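Local coordinates for protein class B carbapenemase GOB-18 (Elizabethkingia meningoseptica, PDB 5K0W) that probably hydrolyses beta-lactam antibiotics, carbapenems among them, as a subclass B3 metallo-beta-lactamase with two zinc ions in its active site, at residues Val21-Asn26 with Thr68-Ser73; Asn217-Tyr222 with Lys277-Lys282. All blocks are in the same frame, centred on the assembly; numbering follows the deposited sequence. Where two conformers were deposited one is given.

From the N terminus, the extended segment 21-26 runs ahead of the first strand, 38-41, and contact 1 ties it to the loop at 68-73, between strand 62-66 and helix 73-83. The loop it closes spans the first four strands of the seven-stranded sheet. Contact 2 opens only after that loop has closed, so the two follow in series, neither nested nor crossing. It brings the C-terminal helix 265-284 back onto the start of helix 218-230, a span that includes strand 236-239 and helix 247-250. The centres of contact 1 and contact 2 lie 28 Å apart. The side chains of Thr-70 and Tyr-222 each lie about 9 Å from a zinc ion.

Contact 1 (Val21-Asn26 with Thr68-Ser73)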
loop_
_atom_site.group_PDB
_atom_site.type_symbol
_atom_site.label_atom_id
_atom_site.label_comp_id
_atom_site.label_asym_id
_atom_site.label_seq_id
_atom_site.Cartn_x
_atom_site.Cartn_y
_atom_site.Cartn_z
ATOM N N VAL A 21 -14.554 -1.609 -16.926
ATOM C CA VAL A 21 -13.267 -1.375 -16.271
ATOM C C VAL A 21 -12.186 -1.317 -17.366
ATOM O O VAL A 21 -12.158 -2.200 -18.223
ATOM C CB VAL A 21 -12.952 -2.483 -15.229
ATOM C CG1 VAL A 21 -11.570 -2.298 -14.608
ATOM C CG2 VAL A 21 -14.023 -2.552 -14.144
ATOM N N LYS A 22 -11.299 -0.298 -17.338
ATOM C CA LYS A 22 -10.186 -0.191 -18.279
ATOM C C LYS A 22 -8.971 0.495 -17.647
ATOM O O LYS A 22 -9.004 1.705 -17.379
ATOM C CB LYS A 22 -10.602 0.503 -19.588
ATOM C CG LYS A 22 -9.625 0.241 -20.733
ATOM C CD LYS A 22 -9.437 1.457 -21.606
ATOM C CE LYS A 22 -8.309 1.262 -22.586
ATOM N NZ LYS A 22 -8.089 2.481 -23.404
ATOM N N GLU A 23 -7.900 -0.285 -17.410
ATOM C CA GLU A 23 -6.646 0.217 -16.841
ATOM C C GLU A 23 -5.924 1.074 -17.883
ATOM O O GLU A 23 -6.076 0.801 -19.078
ATOM C CB GLU A 23 -5.731 -0.939 -16.441
ATOM C CG GLU A 23 -6.216 -1.713 -15.227
ATOM C CD GLU A 23 -5.457 -2.987 -14.896
ATOM O OE1 GLU A 23 -4.809 -3.563 -15.799
ATOM O OE2 GLU A 23 -5.564 -3.441 -13.735
ATOM N N PRO A 24 -5.124 2.096 -17.485
ATOM C CA PRO A 24 -4.423 2.895 -18.496
ATOM C C PRO A 24 -3.553 2.047 -19.422
ATOM O O PRO A 24 -3.045 0.981 -19.037
ATOM C CB PRO A 24 -3.589 3.868 -17.660
ATOM C CG PRO A 24 -4.310 3.967 -16.375
ATOM C CD PRO A 24 -4.845 2.601 -16.126
ATOM N N GLU A 25 -3.452 2.511 -20.674
ATOM C CA GLU A 25 -2.649 1.915 -21.728
ATOM C C GLU A 25 -1.182 2.229 -21.333
ATOM O O GLU A 25 -0.934 3.184 -20.578
ATOM C CB GLU A 25 -3.000 2.536 -23.104
ATOM C CG GLU A 25 -4.417 2.248 -23.585
ATOM C CD GLU A 25 -4.754 2.542 -25.040
ATOM O OE1 GLU A 25 -3.827 2.803 -25.843
ATOM O OE2 GLU A 25 -5.957 2.484 -25.386
ATOM N N ASN A 26 -0.236 1.413 -21.781
ATOM C CA ASN A 26 1.204 1.576 -21.506
ATOM C C ASN A 26 1.714 1.587 -20.028
ATOM O O ASN A 26 2.497 2.458 -19.627
ATOM C CB ASN A 26 1.867 2.683 -22.362
ATOM N N THR A 68 -2.876 -5.077 -3.463
ATOM C CA THR A 68 -3.103 -6.153 -4.425
ATOM C C THR A 68 -2.588 -6.031 -5.868
ATOM O O THR A 68 -3.037 -6.839 -6.695
ATOM C CB THR A 68 -4.618 -6.445 -4.572
ATOM O OG1 THR A 68 -5.249 -5.429 -5.373
ATOM C CG2 THR A 68 -5.333 -6.731 -3.257
ATOM N N GLY A 69 -1.761 -5.044 -6.213
ATOM C CA GLY A 69 -1.335 -4.899 -7.613
ATOM C C GLY A 69 -2.491 -4.635 -8.581
ATOM O O GLY A 69 -3.622 -4.439 -8.136
ATOM N N THR A 70 -2.238 -4.673 -9.923
ATOM C CA THR A 70 -3.256 -4.442 -10.973
ATOM C C THR A 70 -4.221 -5.629 -11.057
ATOM O O THR A 70 -4.127 -6.534 -10.232
ATOM C CB THR A 70 -2.591 -4.170 -12.329
ATOM O OG1 THR A 70 -1.807 -5.305 -12.701
ATOM C CG2 THR A 70 -1.755 -2.903 -12.336
ATOM N N ALA A 71 -5.153 -5.636 -12.042
ATOM C CA ALA A 71 -6.113 -6.741 -12.238
ATOM C C ALA A 71 -5.402 -8.064 -12.500
ATOM O O ALA A 71 -5.747 -9.072 -11.889
ATOM C CB ALA A 71 -7.057 -6.431 -13.385
ATOM N N GLU A 72 -4.382 -8.043 -13.360
ATOM C CA GLU A 72 -3.591 -9.220 -13.725
ATOM C C GLU A 72 -2.617 -9.733 -12.624
ATOM O O GLU A 72 -1.954 -10.750 -12.821
ATOM C CB GLU A 72 -2.928 -9.050 -15.115
ATOM C CG GLU A 72 -2.003 -7.854 -15.255
ATOM C CD GLU A 72 -2.660 -6.570 -15.722
ATOM O OE1 GLU A 72 -2.243 -6.064 -16.789
ATOM O OE2 GLU A 72 -3.555 -6.048 -15.014
ATOM N N SER A 73 -2.560 -9.035 -11.472
ATOM C CA SER A 73 -1.715 -9.429 -10.343
ATOM C C SER A 73 -2.433 -10.479 -9.475
ATOM O O SER A 73 -1.795 -11.118 -8.627
ATOM C CB SER A 73 -1.357 -8.216 -9.493
ATOM O OG SER A 73 -2.430 -7.938 -8.612
#
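Glu-23 reaches from the N-terminal segment to the type I beta turn Thr-70 to Ser-73, which leads from strand 62-66 into helix 73-83 of the metallo-beta-lactamase fold. Glu-23 supplies more than half of the surface buried here. CG lies beside the backbone N (chi1 -71°) and the chain is extended beyond it, which carries the carboxylate across while the two backbones stay well apart, 8.2 Å between CA of Glu-23 and CA of Thr-70. Glu-72 adds an acidic neighbour. Its chain bends back at chi2 (-90°), and its carboxylate slides past that of Glu-23 in the opposite direction with the two planes nearly coplanar. Two acceptors of like charge, OE1 of Glu-23 and OE2 of Glu-72, lie close there with no hydrogen bond between them. Thr-70 turns its hydroxyl to another partner, OG1 bonding to OD1 of Asn-32. Within the turn, the backbone N of Ser-73 is bonded to O of Thr-70. Tyr-101, in the short helix 101-104, touches both Glu-23 and Thr-70, and the side chain of Thr-70 comes about 4 Å from that of the zinc ligand Asp-102; the contact thus lies in the outer surroundings of the metal site. The other oxygen of Glu-23, OE2, rests against the methyl CB of Ala-71 at 3.4 Å and against CB of Thr-70 at an equal distance, so this one atom is seated on two successive residues of the turn. OE2 of Glu-23 also accepts the backbone N-H of Ala-71 through its syn lone pair, at 2.8 Å from N and nearly straight (170°).

Contact 2 (Asn217-Tyr222 with Lys277-Lys282); sequences NIQSDY and KSYLNK
This is a helix-to-helix contact in which Tyr-279, from the C-terminal helix 265-284, packs against the first turn of helix 218-230. Its CG stands anti to the backbone N (chi1 161°), and the ring extends toward the other helix, where it meets Gln-219 and Tyr-222. CE1 of Tyr-279 lies 3.5 Å from CB of Tyr-222, the closest apolar approach across the pair. The two rings meet obliquely, centroids 5.8 Å apart and planes at 36°. Tyr-222 leads its own ring away from the contact: its OH bonds to the backbone O of Ser-202, and its side chain comes about 4 Å from that of the zinc ligand His-175. Phe-226, one turn further along the same helix, also meets the ring of Tyr-279. At the outer end of that ring, Gln-219 crosses at about a right angle, with its CG 3.4 Å from OH of Tyr-279. The phenol also gives a weak hydrogen bond to the backbone O of Gln-219, 2.6 Å from OH. Tyr-279 therefore joins the helices in two ways, by CD1 and CE1 of its ring against CB of Tyr-222 and by this weak bond; because the acceptor is a main-chain carbonyl, the polar link does not depend on the side-chain amide of Gln-219.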
loop_
_atom_site.group_PDB
_atom_site.type_symbol
_atom_site.label_atom_id
_atom_site.label_comp_id
_atom_site.label_asym_id
_atom_site.label_seq_id
_atom_site.Cartn_x
_atom_site.Cartn_y
_atom_site.Cartn_z
ATOM N N ASN A 217 -8.022 20.268 0.171
ATOM C CA ASN A 217 -6.982 20.181 1.208
ATOM C C ASN A 217 -5.681 19.449 0.794
ATOM O O ASN A 217 -4.968 18.969 1.665
ATOM C CB ASN A 217 -7.582 19.596 2.500
ATOM C CG ASN A 217 -8.787 20.348 3.019
ATOM O OD1 ASN A 217 -9.156 21.415 2.529
ATOM N ND2 ASN A 217 -9.450 19.794 4.015
ATOM N N ILE A 218 -5.356 19.371 -0.516
ATOM C CA ILE A 218 -4.157 18.675 -1.056
ATOM C C ILE A 218 -2.814 19.132 -0.453
ATOM O O ILE A 218 -2.003 18.297 -0.027
ATOM C CB ILE A 218 -4.125 18.702 -2.621
ATOM C CG1 ILE A 218 -2.939 17.891 -3.207
ATOM C CG2 ILE A 218 -4.182 20.139 -3.185
ATOM C CD1 ILE A 218 -3.090 17.537 -4.694
ATOM N N GLN A 219 -2.586 20.453 -0.472
ATOM C CA GLN A 219 -1.373 21.095 -0.004
ATOM C C GLN A 219 -1.173 20.898 1.484
ATOM O O GLN A 219 -0.099 20.426 1.896
ATOM C CB GLN A 219 -1.380 22.586 -0.363
ATOM C CG GLN A 219 0.005 23.201 -0.305
ATOM C CD GLN A 219 -0.050 24.690 -0.399
ATOM O OE1 GLN A 219 0.209 25.272 -1.468
ATOM N NE2 GLN A 219 -0.347 25.326 0.736
ATOM N N SER A 220 -2.209 21.246 2.284
ATOM C CA SER A 220 -2.192 21.088 3.741
ATOM C C SER A 220 -2.048 19.617 4.148
ATOM O O SER A 220 -1.328 19.328 5.108
ATOM C CB SER A 220 -3.437 21.699 4.377
ATOM O OG SER A 220 -4.643 21.362 3.711
ATOM N N ASP A 221 -2.700 18.688 3.395
ATOM C CA ASP A 221 -2.636 17.250 3.674
ATOM C C ASP A 221 -1.214 16.712 3.641
ATOM O O ASP A 221 -0.761 16.229 4.669
ATOM C CB ASP A 221 -3.608 16.462 2.797
ATOM C CG ASP A 221 -4.986 16.265 3.415
ATOM O OD1 ASP A 221 -5.197 16.727 4.567
ATOM O OD2 ASP A 221 -5.826 15.576 2.785
ATOM N N TYR A 222 -0.480 16.914 2.504
ATOM C CA TYR A 222 0.945 16.604 2.291
ATOM C C TYR A 222 1.820 17.240 3.405
ATOM O O TYR A 222 2.758 16.599 3.916
ATOM C CB TYR A 222 1.426 17.192 0.933
ATOM C CG TYR A 222 1.212 16.315 -0.286
ATOM C CD1 TYR A 222 1.864 15.090 -0.415
ATOM C CD2 TYR A 222 0.391 16.727 -1.330
ATOM C CE1 TYR A 222 1.656 14.275 -1.524
ATOM C CE2 TYR A 222 0.173 15.916 -2.443
ATOM C CZ TYR A 222 0.834 14.707 -2.550
ATOM O OH TYR A 222 0.640 13.920 -3.656
ATOM N N LYS A 277 11.476 18.191 -0.067
ATOM C CA LYS A 277 12.260 19.154 -0.870
ATOM C C LYS A 277 11.537 19.473 -2.177
ATOM O O LYS A 277 11.374 20.646 -2.504
ATOM C CB LYS A 277 13.681 18.618 -1.158
ATOM C CG LYS A 277 14.740 19.155 -0.218
ATOM C CD LYS A 277 16.007 18.296 -0.226
ATOM C CE LYS A 277 17.144 19.055 0.415
ATOM N NZ LYS A 277 18.248 18.157 0.850
ATOM N N SER A 278 11.064 18.439 -2.896
ATOM C CA SER A 278 10.327 18.668 -4.143
ATOM C C SER A 278 8.906 19.182 -3.872
ATOM O O SER A 278 8.416 20.006 -4.645
ATOM C CB SER A 278 10.371 17.470 -5.090
ATOM O OG SER A 278 9.836 16.309 -4.493
ATOM N N TYR A 279 8.295 18.776 -2.730
ATOM C CA TYR A 279 6.963 19.250 -2.347
ATOM C C TYR A 279 6.979 20.770 -2.138
ATOM O O TYR A 279 6.112 21.472 -2.672
ATOM C CB TYR A 279 6.432 18.514 -1.101
ATOM C CG TYR A 279 5.306 19.245 -0.405
ATOM C CD1 TYR A 279 4.041 19.339 -0.987
ATOM C CD2 TYR A 279 5.510 19.881 0.813
ATOM C CE1 TYR A 279 3.014 20.057 -0.376
ATOM C CE2 TYR A 279 4.484 20.588 1.443
ATOM C CZ TYR A 279 3.239 20.678 0.840
ATOM O OH TYR A 279 2.234 21.379 1.460
ATOM N N LEU A 280 7.985 21.265 -1.374
ATOM C CA LEU A 280 8.161 22.684 -1.093
ATOM C C LEU A 280 8.522 23.431 -2.353
ATOM O O LEU A 280 8.020 24.536 -2.548
ATOM C CB LEU A 280 9.201 22.944 0.006
ATOM C CG LEU A 280 8.847 22.454 1.408
ATOM C CD1 LEU A 280 10.111 22.130 2.217
ATOM C CD2 LEU A 280 7.922 23.435 2.136
ATOM N N ASN A 281 9.345 22.825 -3.235
ATOM C CA ASN A 281 9.725 23.461 -4.492
ATOM C C ASN A 281 8.516 23.659 -5.389
ATOM O O ASN A 281 8.447 24.642 -6.135
ATOM C CB ASN A 281 10.821 22.693 -5.201
ATOM C CG ASN A 281 11.809 23.607 -5.839
ATOM O OD1 ASN A 281 12.638 24.216 -5.163
ATOM N ND2 ASN A 281 11.697 23.762 -7.146
ATOM N N LYS A 282 7.529 22.752 -5.274
ATOM C CA LYS A 282 6.273 22.837 -6.024
ATOM C C LYS A 282 5.397 23.994 -5.474
ATOM O O LYS A 282 4.893 24.800 -6.263
ATOM C CB LYS A 282 5.525 21.484 -6.014
ATOM C CG LYS A 282 4.159 21.541 -6.669
ATOM C CD LYS A 282 3.744 20.233 -7.288
ATOM C CE LYS A 282 2.377 20.314 -7.930
ATOM N NZ LYS A 282 2.397 21.060 -9.210
#